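Local coordinates for protein putative sortase (Streptococcus pneumoniae, PDB 2W1K) that probably catalyses, as a class C sortase, the transpeptidation that joins pilin subunits into the pilus fibre of the pneumococcus, at residues Y31-L35 with H93-L99; Q38-V42 with W158-E162; P60-Y66 with P77-G81; K167-I173 with L185-R191. All coordinates share one frame; numbering follows the deposited sequence.

Interaction 1: residues Y31-L35 with H93-L99; sequences YNQRL and HVDGTPL
Near the C-terminal end of helix 18-34, Y31, N32 and L35 grip D95-L99 in the loop after strand 91-93. The Y31 hydroxyl is held twice: OH donates to D95 OD1 at 2.6 Å, coming from above the carboxylate plane, and accepts the backbone N-H of G96 (N to OH 3.1 Å). With CG opposite the backbone N (chi1 176°), the ring of Y31 reaches into the loop, its edge facing T97 O and its CD1 lying 3.7 Å from L99 CD1. This loop of the sortase domain folds into a type II beta turn from V94 to T97. G96 occupies its third position with a positive phi, and both N and OG1 of T97 donate to V94 O. One residue along the helix, the N32 amide reads both backbone polar groups of L99: OD1 accepts from L99 N at 2.8 Å, while ND2 donates nearly straight to L99 O (3.1 Å, 170°), a pair that fixes the amide's rotation. L35 spreads its two methyls along the loop backbone, CD1 against P98 N (3.5 Å) and CD2 against G96 CA (3.7 Å). The Y54 ring lies nearly parallel to that of Y31, and its hydroxyl is hydrogen-bonded to H93 ND1.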
# COMPACT_ATOMS: atom_id res chain seq x y z
N TYR A 31 -4.69 -3.09 14.91
CA TYR A 31 -5.49 -2.26 14.06
C TYR A 31 -6.43 -3.13 13.18
O TYR A 31 -7.62 -2.77 12.97
CB TYR A 31 -4.56 -1.51 13.14
CG TYR A 31 -5.29 -0.63 12.08
CD1 TYR A 31 -5.63 -1.16 10.83
CD2 TYR A 31 -5.52 0.75 12.32
CE1 TYR A 31 -6.23 -0.36 9.87
CE2 TYR A 31 -6.16 1.56 11.35
CZ TYR A 31 -6.50 1.00 10.13
OH TYR A 31 -7.12 1.75 9.09
N ASN A 32 -5.90 -4.24 12.61
CA ASN A 32 -6.79 -5.04 11.76
C ASN A 32 -7.99 -5.58 12.58
O ASN A 32 -9.07 -5.70 12.05
CB ASN A 32 -6.02 -6.16 10.99
CG ASN A 32 -5.19 -5.60 9.83
OD1 ASN A 32 -5.18 -4.39 9.64
ND2 ASN A 32 -4.52 -6.47 9.02
N GLN A 33 -7.78 -5.89 13.88
CA GLN A 33 -8.76 -6.53 14.74
C GLN A 33 -9.85 -5.53 15.00
O GLN A 33 -11.00 -5.94 15.00
CB GLN A 33 -8.20 -7.00 16.10
CG GLN A 33 -7.09 -8.15 16.01
CD GLN A 33 -7.61 -9.63 15.88
OE1 GLN A 33 -7.51 -10.26 14.75
NE2 GLN A 33 -8.17 -10.20 17.02
N ARG A 34 -9.54 -4.23 15.16
CA ARG A 34 -10.61 -3.24 15.41
C ARG A 34 -11.52 -2.93 14.26
O ARG A 34 -12.62 -2.35 14.48
CB ARG A 34 -10.07 -1.88 15.88
CG ARG A 34 -9.12 -1.94 16.99
CD ARG A 34 -8.72 -0.61 17.56
NE ARG A 34 -7.97 0.30 16.67
CZ ARG A 34 -6.64 0.31 16.58
NH1 ARG A 34 -5.94 -0.59 17.29
NH2 ARG A 34 -6.04 1.20 15.83
N LEU A 35 -11.11 -3.23 13.02
CA LEU A 35 -11.99 -2.98 11.86
C LEU A 35 -13.36 -3.70 11.82
O LEU A 35 -14.31 -3.17 11.19
CB LEU A 35 -11.29 -3.43 10.59
CG LEU A 35 -10.02 -2.71 10.22
CD1 LEU A 35 -9.46 -3.42 8.96
CD2 LEU A 35 -10.33 -1.23 9.99
N HIS A 93 -1.91 4.25 2.79
CA HIS A 93 -2.86 3.21 3.08
C HIS A 93 -4.22 3.87 3.38
O HIS A 93 -4.28 4.96 3.98
CB HIS A 93 -2.37 2.39 4.27
CG HIS A 93 -3.41 1.50 4.83
ND1 HIS A 93 -4.27 1.91 5.83
CD2 HIS A 93 -3.78 0.22 4.51
CE1 HIS A 93 -5.13 0.95 6.09
NE2 HIS A 93 -4.87 -0.08 5.30
N VAL A 94 -5.29 3.25 2.89
CA VAL A 94 -6.70 3.70 3.08
C VAL A 94 -7.31 3.19 4.38
O VAL A 94 -7.55 2.00 4.57
CB VAL A 94 -7.54 3.32 1.83
CG1 VAL A 94 -9.05 3.75 2.00
CG2 VAL A 94 -6.92 4.13 0.58
N ASP A 95 -7.49 4.11 5.33
CA ASP A 95 -8.10 3.78 6.61
C ASP A 95 -9.42 3.04 6.41
O ASP A 95 -10.27 3.45 5.58
CB ASP A 95 -8.32 5.05 7.39
CG ASP A 95 -8.86 4.78 8.84
OD1 ASP A 95 -8.24 4.05 9.64
OD2 ASP A 95 -9.96 5.25 9.18
N GLY A 96 -9.61 1.97 7.19
CA GLY A 96 -10.83 1.26 7.25
C GLY A 96 -10.60 -0.00 6.37
O GLY A 96 -11.48 -0.86 6.24
N THR A 97 -9.45 -0.09 5.73
CA THR A 97 -9.04 -1.40 5.10
C THR A 97 -7.85 -1.94 5.93
O THR A 97 -7.07 -1.17 6.52
CB THR A 97 -8.66 -1.30 3.62
OG1 THR A 97 -7.40 -0.61 3.49
CG2 THR A 97 -9.84 -0.53 2.86
N PRO A 98 -7.72 -3.28 5.98
CA PRO A 98 -6.63 -3.83 6.75
C PRO A 98 -5.26 -3.37 6.28
O PRO A 98 -5.00 -3.09 5.08
CB PRO A 98 -6.86 -5.38 6.64
CG PRO A 98 -7.57 -5.52 5.22
CD PRO A 98 -8.56 -4.31 5.32
N LEU A 99 -4.35 -3.32 7.21
CA LEU A 99 -2.91 -3.23 6.85
C LEU A 99 -2.47 -4.58 6.19
O LEU A 99 -3.09 -5.66 6.42
CB LEU A 99 -2.06 -2.92 8.12
CG LEU A 99 -2.51 -1.57 8.72
CD1 LEU A 99 -1.97 -1.39 10.22
CD2 LEU A 99 -1.94 -0.34 7.90

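Interaction 2: residues Q38-V42 with W158-E162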
# COMPACT_ATOMS: atom_id res chain seq x y z
N GLN A 38 -15.40 -0.67 12.91
CA GLN A 38 -15.62 0.42 11.88
C GLN A 38 -16.61 0.09 10.75
O GLN A 38 -17.15 -1.05 10.69
CB GLN A 38 -14.29 0.88 11.24
CG GLN A 38 -13.44 1.81 12.12
CD GLN A 38 -12.16 2.30 11.37
OE1 GLN A 38 -11.03 2.10 11.84
NE2 GLN A 38 -12.36 2.89 10.17
N ASN A 39 -16.87 1.05 9.85
CA ASN A 39 -17.72 0.76 8.67
C ASN A 39 -17.43 1.38 7.28
O ASN A 39 -16.88 0.72 6.37
CB ASN A 39 -19.23 0.78 9.00
CG ASN A 39 -19.85 -0.61 8.86
OD1 ASN A 39 -19.75 -1.24 7.79
ND2 ASN A 39 -20.45 -1.12 9.96
N ARG A 40 -17.81 2.65 7.13
CA ARG A 40 -17.50 3.39 5.91
C ARG A 40 -15.97 3.61 5.71
O ARG A 40 -15.21 4.14 6.56
CB ARG A 40 -18.33 4.69 5.83
CG ARG A 40 -19.81 4.45 5.40
CD ARG A 40 -20.53 5.75 5.02
NE ARG A 40 -20.01 6.25 3.75
CZ ARG A 40 -19.21 7.31 3.61
NH1 ARG A 40 -18.77 7.64 2.39
NH2 ARG A 40 -18.84 8.04 4.67
N ILE A 41 -15.53 3.10 4.58
CA ILE A 41 -14.24 3.41 4.06
C ILE A 41 -14.46 4.80 3.43
O ILE A 41 -15.47 5.00 2.88
CB ILE A 41 -13.87 2.33 3.04
CG1 ILE A 41 -13.53 1.06 3.82
CG2 ILE A 41 -12.78 2.85 2.09
CD1 ILE A 41 -13.75 -0.18 3.11
N VAL A 42 -13.55 5.75 3.54
CA VAL A 42 -13.80 7.07 2.92
C VAL A 42 -13.09 7.08 1.56
O VAL A 42 -12.02 6.48 1.43
CB VAL A 42 -13.33 8.22 3.88
CG1 VAL A 42 -13.12 9.51 3.17
CG2 VAL A 42 -14.33 8.38 5.02
N TRP A 158 -17.80 2.79 -1.99
CA TRP A 158 -16.85 2.37 -0.97
C TRP A 158 -16.95 0.88 -0.60
O TRP A 158 -15.92 0.26 -0.31
CB TRP A 158 -16.94 3.29 0.25
CG TRP A 158 -18.21 3.12 1.04
CD1 TRP A 158 -19.35 3.93 1.00
CD2 TRP A 158 -18.49 2.08 2.01
NE1 TRP A 158 -20.31 3.44 1.89
CE2 TRP A 158 -19.81 2.32 2.52
CE3 TRP A 158 -17.77 0.98 2.49
CZ2 TRP A 158 -20.40 1.48 3.48
CZ3 TRP A 158 -18.36 0.14 3.39
CH2 TRP A 158 -19.66 0.40 3.91
N GLU A 159 -18.14 0.29 -0.66
CA GLU A 159 -18.27 -1.13 -0.46
C GLU A 159 -17.39 -1.96 -1.42
O GLU A 159 -16.98 -3.06 -1.10
CB GLU A 159 -19.72 -1.59 -0.53
CG GLU A 159 -20.68 -0.84 0.41
CD GLU A 159 -21.38 0.41 -0.23
OE1 GLU A 159 -20.97 0.90 -1.35
OE2 GLU A 159 -22.39 0.89 0.42
N LYS A 160 -17.13 -1.45 -2.60
CA LYS A 160 -16.37 -2.19 -3.54
C LYS A 160 -14.90 -2.23 -3.23
O LYS A 160 -14.10 -2.76 -4.01
CB LYS A 160 -16.49 -1.57 -4.90
CG LYS A 160 -17.87 -1.52 -5.39
CD LYS A 160 -18.00 -1.99 -6.81
CE LYS A 160 -19.42 -1.67 -7.34
NZ LYS A 160 -19.41 -1.24 -8.81
N LEU A 161 -14.52 -1.62 -2.11
CA LEU A 161 -13.13 -1.67 -1.58
C LEU A 161 -12.96 -2.81 -0.58
O LEU A 161 -11.83 -3.11 -0.20
CB LEU A 161 -12.74 -0.32 -0.93
CG LEU A 161 -12.66 0.94 -1.86
CD1 LEU A 161 -12.16 2.19 -1.15
CD2 LEU A 161 -11.84 0.65 -3.09
N GLU A 162 -14.06 -3.41 -0.11
CA GLU A 162 -13.93 -4.43 0.89
C GLU A 162 -13.60 -5.77 0.29
O GLU A 162 -13.81 -5.97 -0.85
CB GLU A 162 -15.26 -4.61 1.60
CG GLU A 162 -15.75 -3.34 2.02
CD GLU A 162 -16.87 -3.48 2.98
OE1 GLU A 162 -18.00 -3.86 2.57
OE2 GLU A 162 -16.57 -3.20 4.17
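W158 offers one face of its indole to the backbone of N39-I41, and no hydrogen bond links the two segments. The principal interaction is a CH-pi contact: R40 CA stands 4.0 Å from the centroid of the six-membered ring of W158, almost exactly on the ring normal (1° off). R40 CG rests on the same face nearer the rim, 3.6 Å from W158 CE2, and the backbone N of I41 lies above that face as well. W158 reaches this site with CG in the crowded position between its backbone N and carbonyl carbon (chi1 71°). Its other face is backed by E159 CG, and E162 OE2 lies at the ring edge.

Polar groups come close without bonding. The R40 guanidinium stands nearly perpendicular to the indole, and its NE is 3.4 Å from W158 NE1, but both are donors. N39 O approaches W158 CZ3 obliquely at 3.4 Å, and I41 O lies 3.5 Å from W158 CB. R40 NE and E159 OE2 are 6.7 Å apart, where their opposite charges may attract weakly.

The segment 38-42 belongs to the long connection between helix 18-34 and the sheet, leading directly into the DPF motif of the lid of class C sortases, while 158-161 is a 3-10 turn between strands 141-153 and 168-176 of the sortase domain.

Apolar packing centres on I41. Its CG2 presses unusually tightly on L161 CD1 (3.4 Å), and CD1 touches E162 CG at 3.9 Å. V94 and T97 also touch the I41 side chain, and E162 O accepts a hydrogen bond from R107 NH1.

Interaction 3: residues P60-Y66 with P77-G81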
# COMPACT_ATOMS: atom_id res chain seq x y z
N PRO A 60 2.37 9.95 13.64
CA PRO A 60 1.32 9.80 12.64
C PRO A 60 1.83 9.87 11.17
O PRO A 60 1.21 9.26 10.27
CB PRO A 60 0.36 10.95 12.96
CG PRO A 60 0.68 11.25 14.49
CD PRO A 60 2.14 11.13 14.52
N ASP A 61 2.95 10.56 10.93
CA ASP A 61 3.55 10.64 9.59
C ASP A 61 4.80 9.73 9.34
O ASP A 61 5.48 9.98 8.36
CB ASP A 61 3.93 12.05 9.26
CG ASP A 61 2.74 13.00 9.30
OD1 ASP A 61 1.56 12.58 8.98
OD2 ASP A 61 2.95 14.16 9.69
N ALA A 62 5.05 8.67 10.14
CA ALA A 62 6.19 7.85 9.85
C ALA A 62 5.89 7.00 8.60
O ALA A 62 4.74 6.64 8.31
CB ALA A 62 6.52 6.93 11.06
N VAL A 63 6.93 6.70 7.85
CA VAL A 63 6.79 5.76 6.78
C VAL A 63 6.48 4.34 7.37
O VAL A 63 7.23 3.79 8.22
CB VAL A 63 8.08 5.71 5.99
CG1 VAL A 63 7.98 4.64 4.97
CG2 VAL A 63 8.33 7.15 5.37
N TYR A 64 5.34 3.78 6.94
CA TYR A 64 4.98 2.51 7.46
C TYR A 64 5.66 1.30 6.67
O TYR A 64 5.93 0.23 7.26
CB TYR A 64 3.46 2.41 7.37
CG TYR A 64 2.93 1.01 7.80
CD1 TYR A 64 3.02 0.59 9.12
CD2 TYR A 64 2.31 0.14 6.87
CE1 TYR A 64 2.55 -0.67 9.52
CE2 TYR A 64 1.86 -1.13 7.26
CZ TYR A 64 1.95 -1.49 8.59
OH TYR A 64 1.44 -2.69 8.99
N GLY A 65 5.81 1.46 5.34
CA GLY A 65 6.38 0.41 4.46
C GLY A 65 6.92 1.04 3.19
O GLY A 65 6.76 2.25 2.98
N TYR A 66 7.61 0.23 2.37
CA TYR A 66 7.96 0.66 1.03
C TYR A 66 7.36 -0.23 -0.01
O TYR A 66 7.34 -1.47 0.16
CB TYR A 66 9.49 0.72 0.78
CG TYR A 66 9.98 2.08 1.03
CD1 TYR A 66 10.19 2.48 2.33
CD2 TYR A 66 10.29 2.97 0.01
CE1 TYR A 66 10.65 3.69 2.65
CE2 TYR A 66 10.76 4.29 0.32
CZ TYR A 66 10.91 4.58 1.65
OH TYR A 66 11.35 5.75 2.16
N PRO A 77 7.66 5.34 -0.58
CA PRO A 77 7.14 5.12 0.77
C PRO A 77 5.65 4.98 0.84
O PRO A 77 4.87 5.57 0.08
CB PRO A 77 7.56 6.41 1.51
CG PRO A 77 7.65 7.41 0.36
CD PRO A 77 8.22 6.70 -0.75
N VAL A 78 5.21 4.17 1.79
CA VAL A 78 3.78 4.14 2.06
C VAL A 78 3.49 4.76 3.45
O VAL A 78 4.08 4.32 4.53
CB VAL A 78 3.23 2.66 2.01
CG1 VAL A 78 1.70 2.61 2.29
CG2 VAL A 78 3.60 1.98 0.64
N TYR A 79 2.56 5.73 3.44
CA TYR A 79 2.10 6.35 4.70
C TYR A 79 0.76 5.81 5.17
O TYR A 79 0.05 5.12 4.46
CB TYR A 79 2.04 7.89 4.59
CG TYR A 79 3.41 8.53 4.34
CD1 TYR A 79 4.28 8.84 5.36
CD2 TYR A 79 3.82 8.75 3.05
CE1 TYR A 79 5.53 9.35 5.11
CE2 TYR A 79 5.04 9.25 2.79
CZ TYR A 79 5.88 9.56 3.81
OH TYR A 79 7.07 10.14 3.46
N LEU A 80 0.42 6.10 6.40
CA LEU A 80 -0.89 5.67 6.94
C LEU A 80 -1.95 6.77 6.90
O LEU A 80 -1.87 7.80 7.68
CB LEU A 80 -0.70 5.22 8.40
CG LEU A 80 0.30 4.05 8.58
CD1 LEU A 80 0.34 3.71 10.10
CD2 LEU A 80 -0.16 2.82 7.72
N GLY A 81 -3.05 6.50 6.19
CA GLY A 81 -4.09 7.52 6.04
C GLY A 81 -3.95 8.43 4.81
O GLY A 81 -2.94 9.05 4.61
O HOH W 1 2.17 7.66 8.12
O HOH W 2 -1.43 8.59 10.43
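Y64 and G65 both face V78 across the start of the hairpin formed by strands 65-69 and 74-80, making a classic beta bulge. V78 O takes the N-H of Y64 at 2.8 Å and more weakly that of G65 (N to O 3.4 Å), while V78 N returns a short bond to G65 O (2.7 Å, 165° at the hydrogen). G65 and V78 are thus the hydrogen-bonded antiparallel pair, and Y66 and P77 beside them form the non-hydrogen-bonded pair.

On the sheet face of that second pair, P77 CA sits over the middle of the Y66 ring in a CH-pi contact, 3.8 Å from the centroid and 14° off the normal. V63 lies between P77 and Y79, touching P77 CB with CG1 and Y79 CE1 with CG2 (3.6 Å). The Y79 ring also turns its edge to D61 O. Y64 extends the other way, with CG trans to the backbone N (chi1 176°), and L80 CD2 packs against its CG at 3.6 Å.

On the P60 and L80 side of the bulge the backbones diverge and two waters bridge them. One accepts from L80 N (2.9 Å) and donates to the carbonyls of P60 and A62; the other donates to P60 O and, at 2.9 Å, to L80 O.

Further out, H86 of helix 84-89 both bonds D61 OD1 and lies almost parallel to the Y79 ring. H9 and F12 of helix 5-15 meet the Y66 ring, and Y64 OH is hydrogen-bonded to S28 OG of helix 18-34.

Interaction 4: residues K167-I173 with L185-R191; sequences KNIMTLI and LLVNFER
Strands 168-173 and 185-191 run antiparallel, their axes 4.6 Å apart at closest approach and their directions 158° apart. M170 with F189 and L172 with V187 are the hydrogen-bonded pairs; M170 N reaches F189 O at 2.9 Å, and L172 N reaches V187 O at 2.8 Å, each pair closed by the return bond. At the open end of the hairpin R191 N donates to N168 O.

On the face carrying T171 and N188, the two side chains lie alongside each other and T171 OG1 donates to N188 OD1 at 2.7 Å. R107 donates to the same two oxygens, and N188 ND2 bonds D149 and E151. On the other face L172 CD2 packs against F189 CE1 (3.5 Å).

At the open end K167, bent at its last torsion (chi4 -67°), forms a salt bridge with E190, NZ 3.0 Å from OE2 on its syn side but tilted from the carboxylate plane, and a water joins OE2 to N168 N. R191 NE makes only a weak, bent bond to N168 OD1 (2.9 Å). R191 NH2 bonds the Y145 hydroxyl, and NH1 forms a salt bridge with a MES molecule, probably from the crystallisation liquor; N168 ND2 donates to the carbonyls of L101 and G103.

This is the core beta hairpin of the sortase fold; T171, L172 and I173 open the TLXTC signature, whose cysteine is the sortase nucleophile.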
# COMPACT_ATOMS: atom_id res chain seq x y z
N LYS A 167 -9.04 -14.70 -0.32
CA LYS A 167 -7.69 -14.38 -0.74
C LYS A 167 -7.05 -13.28 0.10
O LYS A 167 -7.70 -12.51 0.77
CB LYS A 167 -7.70 -13.91 -2.25
CG LYS A 167 -8.05 -15.09 -3.21
CD LYS A 167 -7.91 -14.67 -4.65
CE LYS A 167 -8.21 -15.81 -5.66
NZ LYS A 167 -7.17 -16.97 -5.60
N ASN A 168 -5.74 -13.17 -0.05
CA ASN A 168 -4.98 -12.13 0.57
C ASN A 168 -4.58 -11.17 -0.57
O ASN A 168 -3.82 -11.56 -1.47
CB ASN A 168 -3.76 -12.71 1.30
CG ASN A 168 -3.01 -11.66 2.11
OD1 ASN A 168 -2.24 -10.87 1.56
ND2 ASN A 168 -3.21 -11.67 3.43
N ILE A 169 -5.06 -9.92 -0.49
CA ILE A 169 -5.02 -9.01 -1.62
C ILE A 169 -4.45 -7.68 -1.23
O ILE A 169 -4.64 -7.25 -0.10
CB ILE A 169 -6.46 -8.78 -2.12
CG1 ILE A 169 -7.15 -10.13 -2.44
CG2 ILE A 169 -6.48 -7.83 -3.33
CD1 ILE A 169 -6.63 -10.93 -3.73
N MET A 170 -3.72 -7.07 -2.15
CA MET A 170 -3.39 -5.67 -2.02
C MET A 170 -4.04 -4.96 -3.20
O MET A 170 -3.83 -5.43 -4.38
CB MET A 170 -1.88 -5.42 -2.11
CG MET A 170 -1.51 -3.93 -1.93
SD MET A 170 0.26 -3.72 -1.76
CE MET A 170 0.38 -3.94 0.03
N THR A 171 -4.87 -3.95 -2.93
CA THR A 171 -5.58 -3.26 -4.04
C THR A 171 -5.01 -1.85 -4.15
O THR A 171 -4.86 -1.14 -3.12
CB THR A 171 -7.11 -3.19 -3.85
OG1 THR A 171 -7.64 -4.53 -3.82
CG2 THR A 171 -7.83 -2.30 -4.96
N LEU A 172 -4.54 -1.50 -5.37
CA LEU A 172 -4.04 -0.14 -5.67
C LEU A 172 -5.22 0.72 -6.20
O LEU A 172 -5.96 0.29 -7.09
CB LEU A 172 -2.94 -0.21 -6.71
CG LEU A 172 -1.53 -0.52 -6.18
CD1 LEU A 172 -1.28 -1.15 -4.81
CD2 LEU A 172 -0.44 -0.85 -7.16
N ILE A 173 -5.37 1.94 -5.67
CA ILE A 173 -6.46 2.79 -6.16
C ILE A 173 -5.91 4.15 -6.59
O ILE A 173 -5.09 4.74 -5.90
CB ILE A 173 -7.57 3.03 -5.07
CG1 ILE A 173 -8.74 3.84 -5.71
CG2 ILE A 173 -6.94 3.71 -3.79
CD1 ILE A 173 -10.04 3.87 -4.83
N LEU A 185 -9.80 3.87 -10.61
CA LEU A 185 -9.19 2.62 -11.06
C LEU A 185 -8.65 1.71 -9.90
O LEU A 185 -7.82 2.11 -9.05
CB LEU A 185 -8.10 2.91 -12.11
CG LEU A 185 -7.25 1.70 -12.60
CD1 LEU A 185 -8.11 0.61 -13.20
CD2 LEU A 185 -6.20 2.15 -13.60
N LEU A 186 -9.11 0.48 -9.87
CA LEU A 186 -8.57 -0.48 -8.90
C LEU A 186 -7.76 -1.54 -9.60
O LEU A 186 -8.27 -2.20 -10.45
CB LEU A 186 -9.71 -1.21 -8.20
CG LEU A 186 -10.45 -0.65 -6.98
CD1 LEU A 186 -10.62 0.86 -6.90
CD2 LEU A 186 -11.77 -1.41 -6.63
N VAL A 187 -6.54 -1.78 -9.14
CA VAL A 187 -5.73 -2.86 -9.61
C VAL A 187 -5.46 -3.81 -8.41
O VAL A 187 -4.87 -3.42 -7.40
CB VAL A 187 -4.37 -2.28 -10.20
CG1 VAL A 187 -3.60 -3.39 -10.83
CG2 VAL A 187 -4.61 -1.12 -11.26
N ASN A 188 -5.96 -5.06 -8.49
CA ASN A 188 -5.84 -6.08 -7.45
C ASN A 188 -4.63 -6.96 -7.64
O ASN A 188 -4.33 -7.39 -8.79
CB ASN A 188 -7.13 -6.89 -7.33
CG ASN A 188 -8.34 -5.95 -7.22
OD1 ASN A 188 -8.34 -5.09 -6.36
ND2 ASN A 188 -9.27 -6.02 -8.18
N PHE A 189 -3.95 -7.22 -6.53
CA PHE A 189 -2.78 -8.06 -6.57
C PHE A 189 -2.96 -9.18 -5.53
O PHE A 189 -3.43 -8.89 -4.44
CB PHE A 189 -1.58 -7.23 -6.09
CG PHE A 189 -1.07 -6.24 -7.11
CD1 PHE A 189 -1.72 -4.99 -7.30
CD2 PHE A 189 0.08 -6.53 -7.85
CE1 PHE A 189 -1.22 -4.06 -8.25
CE2 PHE A 189 0.59 -5.58 -8.78
CZ PHE A 189 -0.07 -4.36 -8.96
N GLU A 190 -2.54 -10.43 -5.83
CA GLU A 190 -2.66 -11.50 -4.85
C GLU A 190 -1.24 -11.78 -4.28
O GLU A 190 -0.23 -11.72 -5.00
CB GLU A 190 -3.26 -12.81 -5.45
CG GLU A 190 -3.63 -13.79 -4.31
CD GLU A 190 -4.42 -15.08 -4.78
OE1 GLU A 190 -4.51 -15.26 -5.98
OE2 GLU A 190 -4.91 -15.88 -3.92
N ARG A 191 -1.19 -12.08 -3.00
CA ARG A 191 0.03 -12.33 -2.34
C ARG A 191 0.58 -13.63 -2.77
O ARG A 191 -0.16 -14.65 -2.79
CB ARG A 191 -0.18 -12.40 -0.85
CG ARG A 191 1.16 -12.75 -0.13
CD ARG A 191 0.88 -12.70 1.48
NE ARG A 191 0.57 -11.34 1.96
CZ ARG A 191 1.07 -10.82 3.10
NH1 ARG A 191 1.80 -11.59 3.98
NH2 ARG A 191 0.85 -9.57 3.40
O HOH W 3 -4.38 -15.60 -1.32

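In the fold
From the N terminus, the last turn of helix 18-34 makes interaction 1, which closes a loop of 57 residues onto the segment after strand 91-93. Interaction 2 starts just beyond the helix and reaches much further, to the turn before strand 168-176, so its loop crosses that of interaction 1. The short hairpin contact of interaction 3 is nested inside both; H93 joins it to interaction 1 through probable backbone hydrogen bonds to Y79 and G81. Interaction 4 follows in series, a second hairpin across the chain's centre from interaction 3 but in the same sheet. L161 packs on L186 and I173, connecting interactions 2 and 4, and I41 touches V94 of interaction 1.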